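ABC transporter periplasmic peptide-binding protein (Pseudoalteromonas, PDB 4QFL) binds dipeptides in the periplasm, here Ala-Phe, and probably delivers them to an ABC transporter for uptake. Local coordinates at residues Asn43-Thr48 and Val184-Glu189; Phe122-Asp127 and His133-Ala138. All blocks are in the same frame, centred on the assembly; numbering follows the deposited sequence.

Interaction 1: residues Asn43-Thr48 and Val184-Glu189. With PHE (phenylalanine), chain D; ALA (alanine), chain C.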
# COMPACT_ATOMS: atom_id res chain seq x y z
N ASN A 43 -5.36 2.72 -13.22
CA ASN A 43 -5.60 3.92 -12.42
C ASN A 43 -5.37 3.64 -10.94
O ASN A 43 -6.10 2.87 -10.33
CB ASN A 43 -7.02 4.42 -12.66
CG ASN A 43 -7.39 5.55 -11.74
OD1 ASN A 43 -6.54 6.11 -11.04
ND2 ASN A 43 -8.67 5.91 -11.74
N PRO A 44 -4.35 4.29 -10.35
CA PRO A 44 -3.95 4.06 -8.96
C PRO A 44 -5.07 4.34 -7.95
O PRO A 44 -5.03 3.82 -6.84
CB PRO A 44 -2.80 5.05 -8.75
CG PRO A 44 -2.27 5.30 -10.12
CD PRO A 44 -3.45 5.24 -11.03
N GLN A 45 -6.03 5.17 -8.34
CA GLN A 45 -7.16 5.53 -7.48
C GLN A 45 -7.99 4.35 -6.97
O GLN A 45 -8.56 4.42 -5.89
CB GLN A 45 -8.11 6.46 -8.24
CG GLN A 45 -7.55 7.83 -8.53
CD GLN A 45 -8.61 8.74 -9.11
OE1 GLN A 45 -9.47 8.30 -9.87
NE2 GLN A 45 -8.56 10.02 -8.75
N VAL A 46 -8.05 3.29 -7.77
CA VAL A 46 -9.01 2.22 -7.53
C VAL A 46 -8.45 1.04 -6.73
O VAL A 46 -9.14 0.04 -6.52
CB VAL A 46 -9.63 1.75 -8.87
CG1 VAL A 46 -10.17 2.95 -9.66
CG2 VAL A 46 -8.64 0.99 -9.69
N THR A 47 -7.21 1.16 -6.26
CA THR A 47 -6.58 0.07 -5.54
C THR A 47 -5.69 0.56 -4.40
O THR A 47 -5.21 1.70 -4.42
CB THR A 47 -5.73 -0.77 -6.49
OG1 THR A 47 -5.39 -2.00 -5.86
CG2 THR A 47 -4.46 -0.03 -6.84
N THR A 48 -5.47 -0.31 -3.40
CA THR A 48 -4.42 -0.12 -2.43
C THR A 48 -3.43 -1.28 -2.49
O THR A 48 -2.68 -1.51 -1.55
CB THR A 48 -4.95 -0.03 -1.00
OG1 THR A 48 -5.64 -1.24 -0.66
CG2 THR A 48 -5.89 1.14 -0.86
N VAL A 184 -2.58 10.49 -7.94
CA VAL A 184 -2.01 10.95 -9.20
C VAL A 184 -2.97 11.87 -9.90
O VAL A 184 -4.16 11.88 -9.59
CB VAL A 184 -1.68 9.80 -10.15
CG1 VAL A 184 -0.71 8.82 -9.48
CG2 VAL A 184 -2.95 9.10 -10.60
N VAL A 185 -2.45 12.63 -10.85
CA VAL A 185 -3.27 13.52 -11.67
C VAL A 185 -3.71 12.89 -12.99
O VAL A 185 -2.87 12.41 -13.76
CB VAL A 185 -2.52 14.83 -11.98
CG1 VAL A 185 -3.34 15.70 -12.91
CG2 VAL A 185 -2.21 15.56 -10.69
N LEU A 186 -5.01 12.91 -13.26
CA LEU A 186 -5.57 12.32 -14.47
C LEU A 186 -5.93 13.36 -15.53
O LEU A 186 -5.92 14.56 -15.25
CB LEU A 186 -6.82 11.50 -14.14
CG LEU A 186 -6.65 10.43 -13.05
CD1 LEU A 186 -7.97 9.72 -12.79
CD2 LEU A 186 -5.60 9.46 -13.50
N SER A 187 -6.24 12.90 -16.73
CA SER A 187 -6.62 13.77 -17.85
C SER A 187 -8.12 14.01 -17.97
O SER A 187 -8.88 13.08 -18.27
CB SER A 187 -6.14 13.18 -19.18
OG SER A 187 -6.71 13.91 -20.26
N LYS A 188 -8.54 15.25 -17.76
CA LYS A 188 -9.93 15.60 -17.96
C LYS A 188 -10.31 15.54 -19.44
O LYS A 188 -11.40 15.07 -19.79
CB LYS A 188 -10.26 16.98 -17.40
CG LYS A 188 -11.75 17.26 -17.45
CD LYS A 188 -12.12 18.62 -16.90
CE LYS A 188 -13.63 18.79 -16.94
NZ LYS A 188 -14.08 20.11 -16.43
N GLU A 189 -9.43 16.01 -20.31
CA GLU A 189 -9.74 15.98 -21.73
C GLU A 189 -9.99 14.55 -22.20
O GLU A 189 -10.95 14.29 -22.92
CB GLU A 189 -8.66 16.65 -22.57
CG GLU A 189 -9.01 16.65 -24.06
CD GLU A 189 -8.00 17.38 -24.91
OE1 GLU A 189 -6.88 17.62 -24.41
OE2 GLU A 189 -8.33 17.73 -26.07
N PHE D . -0.95 -2.82 0.37
CA PHE D . -0.76 -4.24 0.65
C PHE D . 0.43 -4.77 -0.12
O PHE D . 1.15 -5.64 0.36
CB PHE D . -2.00 -5.03 0.22
CG PHE D . -3.19 -4.81 1.08
CD1 PHE D . -3.08 -4.89 2.46
CD2 PHE D . -4.42 -4.54 0.52
CE1 PHE D . -4.17 -4.71 3.26
CE2 PHE D . -5.52 -4.36 1.32
CZ PHE D . -5.40 -4.43 2.69
OXT PHE D . 0.69 -4.33 -1.24
N ALA C . 0.04 0.50 1.42
CA ALA C . -0.36 -0.46 0.39
C ALA C . -0.12 -1.89 0.85
O ALA C . 0.79 -2.15 1.64
CB ALA C . 0.38 -0.18 -0.92
O HOH W 1 -5.87 10.62 -7.70

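Interaction 2: residues Phe122-Asp127 and His133-Ala138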
# COMPACT_ATOMS: atom_id res chain seq x y z
N PHE A 122 -9.71 14.89 -8.67
CA PHE A 122 -10.03 14.77 -7.25
C PHE A 122 -11.52 14.90 -6.92
O PHE A 122 -11.98 14.29 -5.94
CB PHE A 122 -9.11 15.66 -6.39
CG PHE A 122 -7.67 15.23 -6.46
CD1 PHE A 122 -7.23 14.13 -5.74
CD2 PHE A 122 -6.77 15.86 -7.30
CE1 PHE A 122 -5.94 13.69 -5.82
CE2 PHE A 122 -5.47 15.43 -7.39
CZ PHE A 122 -5.06 14.34 -6.65
N SER A 123 -12.28 15.62 -7.73
CA SER A 123 -13.71 15.63 -7.53
C SER A 123 -14.31 14.28 -7.93
O SER A 123 -15.38 13.92 -7.45
CB SER A 123 -14.40 16.77 -8.27
OG SER A 123 -14.38 16.57 -9.67
N ARG A 124 -13.62 13.51 -8.77
CA ARG A 124 -14.09 12.15 -9.07
C ARG A 124 -14.28 11.34 -7.78
O ARG A 124 -15.14 10.46 -7.72
CB ARG A 124 -13.13 11.42 -10.02
CG ARG A 124 -13.50 9.96 -10.25
CD ARG A 124 -12.64 9.25 -11.29
NE ARG A 124 -13.14 7.89 -11.53
CZ ARG A 124 -12.53 7.01 -12.31
NH1 ARG A 124 -11.40 7.33 -12.93
NH2 ARG A 124 -13.04 5.80 -12.46
N LEU A 125 -13.49 11.63 -6.76
CA LEU A 125 -13.54 10.89 -5.50
C LEU A 125 -14.71 11.27 -4.59
O LEU A 125 -15.38 10.39 -4.04
CB LEU A 125 -12.23 11.04 -4.73
CG LEU A 125 -10.94 10.83 -5.52
CD1 LEU A 125 -9.76 11.25 -4.66
CD2 LEU A 125 -10.81 9.39 -5.98
N PHE A 126 -14.97 12.56 -4.43
CA PHE A 126 -15.93 13.00 -3.42
C PHE A 126 -17.24 13.52 -3.99
O PHE A 126 -18.22 13.64 -3.27
CB PHE A 126 -15.32 14.08 -2.53
CG PHE A 126 -15.03 15.37 -3.25
CD1 PHE A 126 -16.05 16.23 -3.58
CD2 PHE A 126 -13.74 15.71 -3.60
CE1 PHE A 126 -15.80 17.41 -4.24
CE2 PHE A 126 -13.48 16.88 -4.27
CZ PHE A 126 -14.51 17.74 -4.59
N ASP A 127 -17.24 13.87 -5.27
CA ASP A 127 -18.41 14.50 -5.87
C ASP A 127 -19.25 13.48 -6.61
O ASP A 127 -18.84 12.97 -7.65
CB ASP A 127 -17.97 15.61 -6.82
CG ASP A 127 -19.10 16.52 -7.23
OD1 ASP A 127 -20.29 16.15 -7.06
OD2 ASP A 127 -18.80 17.62 -7.73
N HIS A 133 -17.61 9.56 -11.03
CA HIS A 133 -17.70 9.13 -9.65
C HIS A 133 -18.09 7.66 -9.55
O HIS A 133 -17.50 6.91 -8.77
CB HIS A 133 -18.69 9.98 -8.86
CG HIS A 133 -18.77 9.60 -7.41
ND1 HIS A 133 -17.69 9.72 -6.56
CD2 HIS A 133 -19.78 9.09 -6.68
CE1 HIS A 133 -18.05 9.30 -5.35
NE2 HIS A 133 -19.31 8.92 -5.40
N PHE A 134 -19.07 7.25 -10.34
CA PHE A 134 -19.58 5.88 -10.28
C PHE A 134 -19.03 4.96 -11.38
O PHE A 134 -19.54 3.86 -11.58
CB PHE A 134 -21.11 5.88 -10.32
CG PHE A 134 -21.76 6.54 -9.15
CD1 PHE A 134 -21.75 5.94 -7.90
CD2 PHE A 134 -22.40 7.76 -9.30
CE1 PHE A 134 -22.36 6.56 -6.82
CE2 PHE A 134 -23.01 8.38 -8.22
CZ PHE A 134 -22.99 7.78 -6.99
N VAL A 135 -17.99 5.40 -12.08
CA VAL A 135 -17.42 4.56 -13.12
C VAL A 135 -16.59 3.45 -12.53
O VAL A 135 -15.96 3.61 -11.49
CB VAL A 135 -16.56 5.36 -14.11
CG1 VAL A 135 -15.68 4.43 -14.93
CG2 VAL A 135 -17.46 6.19 -15.00
N GLY A 136 -16.62 2.30 -13.20
CA GLY A 136 -15.86 1.15 -12.75
C GLY A 136 -16.62 0.45 -11.65
O GLY A 136 -17.83 0.22 -11.77
N ASP A 137 -15.93 0.12 -10.57
CA ASP A 137 -16.60 -0.51 -9.43
C ASP A 137 -17.13 0.56 -8.49
O ASP A 137 -17.89 0.25 -7.56
CB ASP A 137 -15.66 -1.48 -8.72
CG ASP A 137 -15.44 -2.74 -9.52
OD1 ASP A 137 -16.43 -3.30 -10.03
OD2 ASP A 137 -14.28 -3.17 -9.65
N ALA A 138 -16.76 1.80 -8.75
CA ALA A 138 -17.11 2.91 -7.87
C ALA A 138 -16.38 2.80 -6.52
O ALA A 138 -16.84 3.31 -5.51
CB ALA A 138 -18.60 2.96 -7.67

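Interaction 1: residues Asn43-Thr48 and Val184-Glu189
A loop of the dipeptide-binding site, Asn43-Thr48, packs its Asx turn against the buried chain that leads into helix 188-196. Pro44 on one side, and Val184 and Leu186 on the other, point into the contact. The amide of Gln45 meets the CD1 methyl of Leu186, with OE1 at 3.6 Å from CD1. Asn43 ND2 approaches the same methyl, its side chain crossing that of Leu186 at about a right angle. Beside this, the ring of Pro44 lies across Val184, and its CG is 3.9 Å from Val184 CG2.

The two amides are locked together within the loop. Asn43 has CG anti to the backbone N (chi1 173°), which lets the group reach forward to Gln45. Asn43 OD1 accepts from Gln45 N at 2.9 Å, with the donor well above the carbonyl plane. Asn43 ND2 gives a nearly straight bond of 3.1 Å to Gln45 OE1, which lies in the Asn43 amide plane. Asp204 takes a further bond from ND2. These bonds fix how both amides are turned.

One water bridges the segments. It accepts from Gln45 NE2 at 2.9 Å and donates to Val184 O at 2.8 Å. Gln45 NE2 also bonds to Thr121 O of helix 115-126.

At the far end of the loop, Thr48 O accepts from the N of the ligand phenylalanine at 2.9 Å. Gly50, Arg383 and Tyr385 hold the same ligand residue. The whole is an Asx turn that opens a short 3-10 segment, in a loop that leads into the peptide pocket of a family 5 solute-binding protein.

Interaction 2: residues Phe122-Asp127 and His133-Ala138
The contact between Arg124 and His133 is first of all a side-chain to backbone hydrogen bond. His133 ND1 donates to Arg124 O at 2.9 Å, with an N-H...O angle of 165°. The acceptor lies close to the imidazole plane. With chi1 near 180° (-177°), the His133 ring swings away from its own N and reaches the Arg124 carbonyl of helix 115-126.

Close carbon-to-oxygen approaches lie beside that bond. His133 CE1 lies 3.2 Å from Leu125 O, which sits at the ring edge. Asp127 C sits over one ring face, toward the rim, and Asp127 O is 3.2 Å from His133 CB. A CA-H...O contact joins His133 CA to Arg124 O.

The third kind is packing against a charged group. The extended Arg124 side chain crosses Val135 at about a right angle, and Arg124 NH2 comes within 3.9 Å of Val135 CG1. Val135 O lies at the guanidinium edge, 3.8 Å from Arg124 NH2. The main polar partner of NH2 is Asp204, in a salt bridge, while NE bonds to Tyr140 OH.

The bond to Arg124 O requires a proton on ND1 of His133. It ties the loop back onto helix 115-126 through a backbone carbonyl.

The centres of interactions 1 and 2 lie about 10 Å apart, on the same side of the chain's centre. Both segments of interaction 2 fall in sequence between those of interaction 1. Helix 115-126 joins the two sites. Its residues Phe122-Asp127 form half of interaction 2, and Arg124 and Leu125 also pack on Gln45 of interaction 1. Asn43 ND2 is 3.3 Å from Arg124 NH1, a packing contact. Asp204 is a common partner of both contacts. The binding loop 43-48 is thus backed by this helix, while loop 133-138 leads on to helix 141-145, whose Pro141 and Tyr142 touch the ligand-binding Thr48.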